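Local coordinates for Asp/Glu-specific dipeptidyl-peptidase (Flavobacterium psychrophilum, PDB 5JXF), which removes dipeptides from the N-terminus of oligopeptides as an S46-family serine protease with strict preference for aspartate or glutamate at P1, at residues A[632-643]-A[704-713]. Sequence-based numbering, arbitrary orientation.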
loop_
_atom_site.group_PDB
_atom_site.type_symbol
_atom_site.label_atom_id
_atom_site.label_comp_id
_atom_site.label_asym_id
_atom_site.label_seq_id
_atom_site.Cartn_x
_atom_site.Cartn_y
_atom_site.Cartn_z
ATOM N N LEU A 632 -23.357 6.057 13.393
ATOM C CA LEU A 632 -24.240 5.901 12.254
ATOM C C LEU A 632 -23.880 4.625 11.521
ATOM O O LEU A 632 -24.762 3.889 11.081
ATOM C CB LEU A 632 -24.162 7.123 11.309
ATOM C CG LEU A 632 -24.816 8.371 11.898
ATOM C CD1 LEU A 632 -24.359 9.634 11.153
ATOM C CD2 LEU A 632 -26.335 8.248 11.884
ATOM N N TYR A 633 -22.578 4.366 11.397
ATOM C CA TYR A 633 -22.097 3.143 10.761
ATOM C C TYR A 633 -22.570 1.924 11.550
ATOM O O TYR A 633 -23.047 0.957 10.966
ATOM C CB TYR A 633 -20.567 3.129 10.652
ATOM C CG TYR A 633 -20.004 1.794 10.168
ATOM C CD1 TYR A 633 -20.203 1.360 8.860
ATOM C CD2 TYR A 633 -19.302 0.956 11.033
ATOM C CE1 TYR A 633 -19.696 0.133 8.415
ATOM C CE2 TYR A 633 -18.781 -0.274 10.601
ATOM C CZ TYR A 633 -18.986 -0.677 9.295
ATOM O OH TYR A 633 -18.477 -1.878 8.857
ATOM N N ASN A 634 -22.438 1.982 12.871
ATOM C CA ASN A 634 -22.797 0.841 13.722
ATOM C C ASN A 634 -24.295 0.576 13.705
ATOM O O ASN A 634 -24.719 -0.567 13.814
ATOM C CB ASN A 634 -22.342 1.051 15.169
ATOM C CG ASN A 634 -20.851 0.821 15.370
ATOM O OD1 ASN A 634 -20.206 0.049 14.646
ATOM N ND2 ASN A 634 -20.303 1.461 16.398
ATOM N N ASN A 635 -25.087 1.640 13.578
ATOM C CA ASN A 635 -26.539 1.522 13.440
ATOM C C ASN A 635 -26.989 1.249 12.008
ATOM O O ASN A 635 -28.131 0.851 11.781
ATOM C CB ASN A 635 -27.234 2.792 13.930
ATOM C CG ASN A 635 -27.500 2.776 15.417
ATOM O OD1 ASN A 635 -26.715 2.230 16.196
ATOM N ND2 ASN A 635 -28.622 3.375 15.822
ATOM N N LYS A 636 -26.101 1.499 11.046
ATOM C CA LYS A 636 -26.423 1.361 9.625
ATOM C C LYS A 636 -27.627 2.243 9.301
ATOM O O LYS A 636 -28.468 1.917 8.458
ATOM C CB LYS A 636 -26.693 -0.104 9.260
ATOM C CG LYS A 636 -25.529 -1.037 9.558
ATOM C CD LYS A 636 -24.391 -0.888 8.553
ATOM C CE LYS A 636 -23.188 -1.754 8.952
ATOM N NZ LYS A 636 -22.554 -1.215 10.182
ATOM N N ASP A 637 -27.694 3.364 10.007
ATOM C CA ASP A 637 -28.757 4.340 9.837
ATOM C C ASP A 637 -28.469 5.194 8.598
ATOM O O ASP A 637 -27.947 6.310 8.698
ATOM C CB ASP A 637 -28.871 5.188 11.102
ATOM C CG ASP A 637 -30.040 6.133 11.069
ATOM O OD1 ASP A 637 -30.930 5.977 10.201
ATOM O OD2 ASP A 637 -30.066 7.020 11.943
ATOM N N TYR A 638 -28.819 4.655 7.433
ATOM C CA TYR A 638 -28.446 5.262 6.159
ATOM C C TYR A 638 -29.628 5.948 5.501
ATOM O O TYR A 638 -29.447 6.812 4.636
ATOM C CB TYR A 638 -27.862 4.205 5.212
ATOM C CG TYR A 638 -26.572 3.593 5.714
ATOM C CD1 TYR A 638 -25.726 4.314 6.550
ATOM C CD2 TYR A 638 -26.209 2.295 5.372
ATOM C CE1 TYR A 638 -24.559 3.773 7.016
ATOM C CE2 TYR A 638 -25.027 1.742 5.834
ATOM C CZ TYR A 638 -24.212 2.483 6.663
ATOM O OH TYR A 638 -23.040 1.976 7.137
ATOM N N GLY A 639 -30.829 5.558 5.921
ATOM C CA GLY A 639 -32.059 6.055 5.336
ATOM C C GLY A 639 -32.091 5.888 3.830
ATOM O O GLY A 639 -31.558 4.912 3.285
ATOM N N GLN A 640 -32.676 6.870 3.151
ATOM C CA GLN A 640 -32.834 6.808 1.701
ATOM C C GLN A 640 -31.515 6.957 0.961
ATOM O O GLN A 640 -31.495 6.953 -0.268
ATOM C CB GLN A 640 -33.788 7.890 1.212
ATOM C CG GLN A 640 -33.281 9.311 1.416
ATOM C CD GLN A 640 -34.295 10.332 0.941
ATOM O OE1 GLN A 640 -35.337 9.968 0.392
ATOM N NE2 GLN A 640 -34.001 11.619 1.157
ATOM N N TYR A 641 -30.418 7.094 1.695
ATOM C CA TYR A 641 -29.116 7.227 1.051
ATOM C C TYR A 641 -28.375 5.899 0.950
ATOM O O TYR A 641 -27.324 5.819 0.323
ATOM C CB TYR A 641 -28.262 8.232 1.808
ATOM C CG TYR A 641 -29.030 9.459 2.158
ATOM C CD1 TYR A 641 -29.510 10.304 1.165
ATOM C CD2 TYR A 641 -29.307 9.759 3.478
ATOM C CE1 TYR A 641 -30.239 11.432 1.490
ATOM C CE2 TYR A 641 -30.030 10.873 3.812
ATOM C CZ TYR A 641 -30.491 11.712 2.813
ATOM O OH TYR A 641 -31.209 12.825 3.162
ATOM N N GLY A 642 -28.920 4.862 1.576
ATOM C CA GLY A 642 -28.282 3.560 1.559
ATOM C C GLY A 642 -28.644 2.688 0.373
ATOM O O GLY A 642 -29.614 2.927 -0.327
ATOM N N GLU A 643 -27.842 1.651 0.161
ATOM C CA GLU A 643 -28.007 0.748 -0.968
ATOM C C GLU A 643 -27.830 -0.683 -0.479
ATOM O O GLU A 643 -26.696 -1.148 -0.360
ATOM C CB GLU A 643 -26.980 1.075 -2.058
ATOM C CG GLU A 643 -27.044 0.187 -3.290
ATOM C CD GLU A 643 -26.015 0.584 -4.338
ATOM O OE1 GLU A 643 -24.817 0.269 -4.147
ATOM O OE2 GLU A 643 -26.404 1.237 -5.340
ATOM N N ARG A 704 -24.960 10.489 -2.796
ATOM C CA ARG A 704 -25.597 9.830 -1.651
ATOM C C ARG A 704 -24.832 10.038 -0.331
ATOM O O ARG A 704 -25.443 10.253 0.708
ATOM C CB ARG A 704 -25.777 8.335 -1.919
ATOM C CG ARG A 704 -26.849 8.058 -2.967
ATOM C CD ARG A 704 -26.871 6.597 -3.358
ATOM N NE ARG A 704 -25.652 6.227 -4.067
ATOM C CZ ARG A 704 -25.416 5.019 -4.573
ATOM N NH1 ARG A 704 -26.331 4.063 -4.451
ATOM N NH2 ARG A 704 -24.267 4.768 -5.207
ATOM N N TYR A 705 -23.506 10.004 -0.370
ATOM C CA TYR A 705 -22.692 10.265 0.828
ATOM C C TYR A 705 -22.724 11.736 1.245
ATOM O O TYR A 705 -22.767 12.046 2.441
ATOM C CB TYR A 705 -21.244 9.826 0.594
ATOM C CG TYR A 705 -20.397 9.840 1.854
ATOM C CD1 TYR A 705 -20.815 9.170 2.999
ATOM C CD2 TYR A 705 -19.177 10.486 1.887
ATOM C CE1 TYR A 705 -20.056 9.174 4.147
ATOM C CE2 TYR A 705 -18.406 10.493 3.026
ATOM C CZ TYR A 705 -18.853 9.832 4.149
ATOM O OH TYR A 705 -18.093 9.858 5.279
ATOM N N VAL A 706 -22.678 12.641 0.257
ATOM C CA VAL A 706 -22.824 14.063 0.556
ATOM C C VAL A 706 -24.114 14.325 1.327
ATOM O O VAL A 706 -24.102 14.912 2.416
ATOM C CB VAL A 706 -22.817 14.915 -0.727
ATOM C CG1 VAL A 706 -23.088 16.383 -0.397
ATOM C CG2 VAL A 706 -21.488 14.745 -1.448
ATOM N N LEU A 707 -25.229 13.861 0.779
ATOM C CA LEU A 707 -26.523 14.119 1.408
ATOM C C LEU A 707 -26.625 13.433 2.778
ATOM O O LEU A 707 -27.112 14.026 3.744
ATOM C CB LEU A 707 -27.661 13.668 0.493
ATOM C CG LEU A 707 -27.757 14.286 -0.907
ATOM C CD1 LEU A 707 -28.880 13.617 -1.681
ATOM C CD2 LEU A 707 -27.970 15.803 -0.856
ATOM N N PHE A 708 -26.142 12.197 2.862
ATOM C CA PHE A 708 -26.023 11.504 4.148
ATOM C C PHE A 708 -25.295 12.360 5.195
ATOM O O PHE A 708 -25.729 12.463 6.340
ATOM C CB PHE A 708 -25.288 10.165 3.977
ATOM C CG PHE A 708 -25.021 9.447 5.270
ATOM C CD1 PHE A 708 -25.994 8.632 5.847
ATOM C CD2 PHE A 708 -23.800 9.572 5.907
ATOM C CE1 PHE A 708 -25.749 7.965 7.044
ATOM C CE2 PHE A 708 -23.544 8.897 7.099
ATOM C CZ PHE A 708 -24.524 8.094 7.674
ATOM N N ILE A 709 -24.192 12.981 4.802
ATOM C CA ILE A 709 -23.429 13.745 5.770
ATOM C C ILE A 709 -24.197 15.023 6.155
ATOM O O ILE A 709 -24.302 15.359 7.334
ATOM C CB ILE A 709 -22.048 14.084 5.226
ATOM C CG1 ILE A 709 -21.211 12.810 5.122
ATOM C CG2 ILE A 709 -21.355 15.098 6.122
ATOM C CD1 ILE A 709 -20.788 12.263 6.488
ATOM N N VAL A 710 -24.750 15.715 5.163
ATOM C CA VAL A 710 -25.586 16.884 5.424
ATOM C C VAL A 710 -26.740 16.541 6.377
ATOM O O VAL A 710 -27.077 17.288 7.317
ATOM C CB VAL A 710 -26.165 17.447 4.105
ATOM C CG1 VAL A 710 -27.144 18.565 4.401
ATOM C CG2 VAL A 710 -25.037 17.898 3.183
ATOM N N ASP A 711 -27.325 15.378 6.134
ATOM C CA ASP A 711 -28.562 14.992 6.779
ATOM C C ASP A 711 -28.346 14.230 8.092
ATOM O O ASP A 711 -28.629 14.755 9.173
ATOM C CB ASP A 711 -29.377 14.145 5.802
ATOM C CG ASP A 711 -30.742 13.806 6.315
ATOM O OD1 ASP A 711 -31.007 14.005 7.517
ATOM O OD2 ASP A 711 -31.560 13.331 5.500
ATOM N N LYS A 712 -27.893 12.980 7.994
ATOM C CA LYS A 712 -27.820 12.115 9.175
ATOM C C LYS A 712 -26.765 12.591 10.159
ATOM O O LYS A 712 -26.945 12.473 11.367
ATOM C CB LYS A 712 -27.537 10.670 8.771
ATOM C CG LYS A 712 -28.738 9.966 8.166
ATOM C CD LYS A 712 -29.766 9.610 9.256
ATOM C CE LYS A 712 -30.911 8.813 8.669
ATOM N NZ LYS A 712 -31.397 9.478 7.426
ATOM N N PHE A 713 -25.671 13.149 9.640
ATOM C CA PHE A 713 -24.558 13.520 10.495
ATOM C C PHE A 713 -24.755 14.919 11.081
ATOM O O PHE A 713 -24.658 15.104 12.297
ATOM C CB PHE A 713 -23.236 13.430 9.721
ATOM C CG PHE A 713 -22.017 13.785 10.542
ATOM C CD1 PHE A 713 -21.425 12.854 11.371
ATOM C CD2 PHE A 713 -21.462 15.062 10.473
ATOM C CE1 PHE A 713 -20.303 13.179 12.129
ATOM C CE2 PHE A 713 -20.350 15.405 11.228
ATOM C CZ PHE A 713 -19.757 14.459 12.051
HETATM O O HOH W 1 -29.155 4.241 -2.819
#
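Tyr641 lies against helix 703-713, one ring face over the backbone N of Phe708, and brings to it the loop that follows the Schellman-capped end of helix 627-635. This is structural packing within the peptidase S46 chain, away from the probable charge-relay residues and the dipeptide pocket, and it illustrates how an aromatic residue laid on a helix, with flanking apolar and charged contacts, joins a loop to it. With CG beside its own backbone N (chi1 -45°), the ring reaches across the helix: CE1 of Tyr641 is 3.6 Å from CB of Leu707, and a hydrogen bond runs from OH of Tyr641 to OD2 of Asp711, modelled at 2.4 Å, a doubtful length. Lys717 forms a salt bridge with the same carboxylate oxygen, which probably favours its charged form. Replacing Tyr641 with an alanine is likely to open a gap against the Leu707-Phe708 backbone and take from Asp711 its hydroxyl partner, leaving it Lys717. Phe708 packs beside it: its CZ is 3.8 Å from CB of Leu632, while Tyr638 turns an edge to its face in an offset T-shaped pair, planes 72° apart.

Looser and more polar is the side where Asp637 and Lys712 are partly exposed. Lys712, bent about its CB-CG and CD-CE bonds, crosses the Asp637 side chain at about a right angle; its CE is 3.2 Å from OD1 of Asp637, yet its NZ stays 4.5 Å from that oxygen, beyond a salt bridge. At the far end the buried Arg704, whose NH2 also pairs with Asp702, shares a water with Gly642 O, and its NH1 meets OE2 of Glu643 at 3.0 Å, in the guanidinium plane but from above the carboxylate plane.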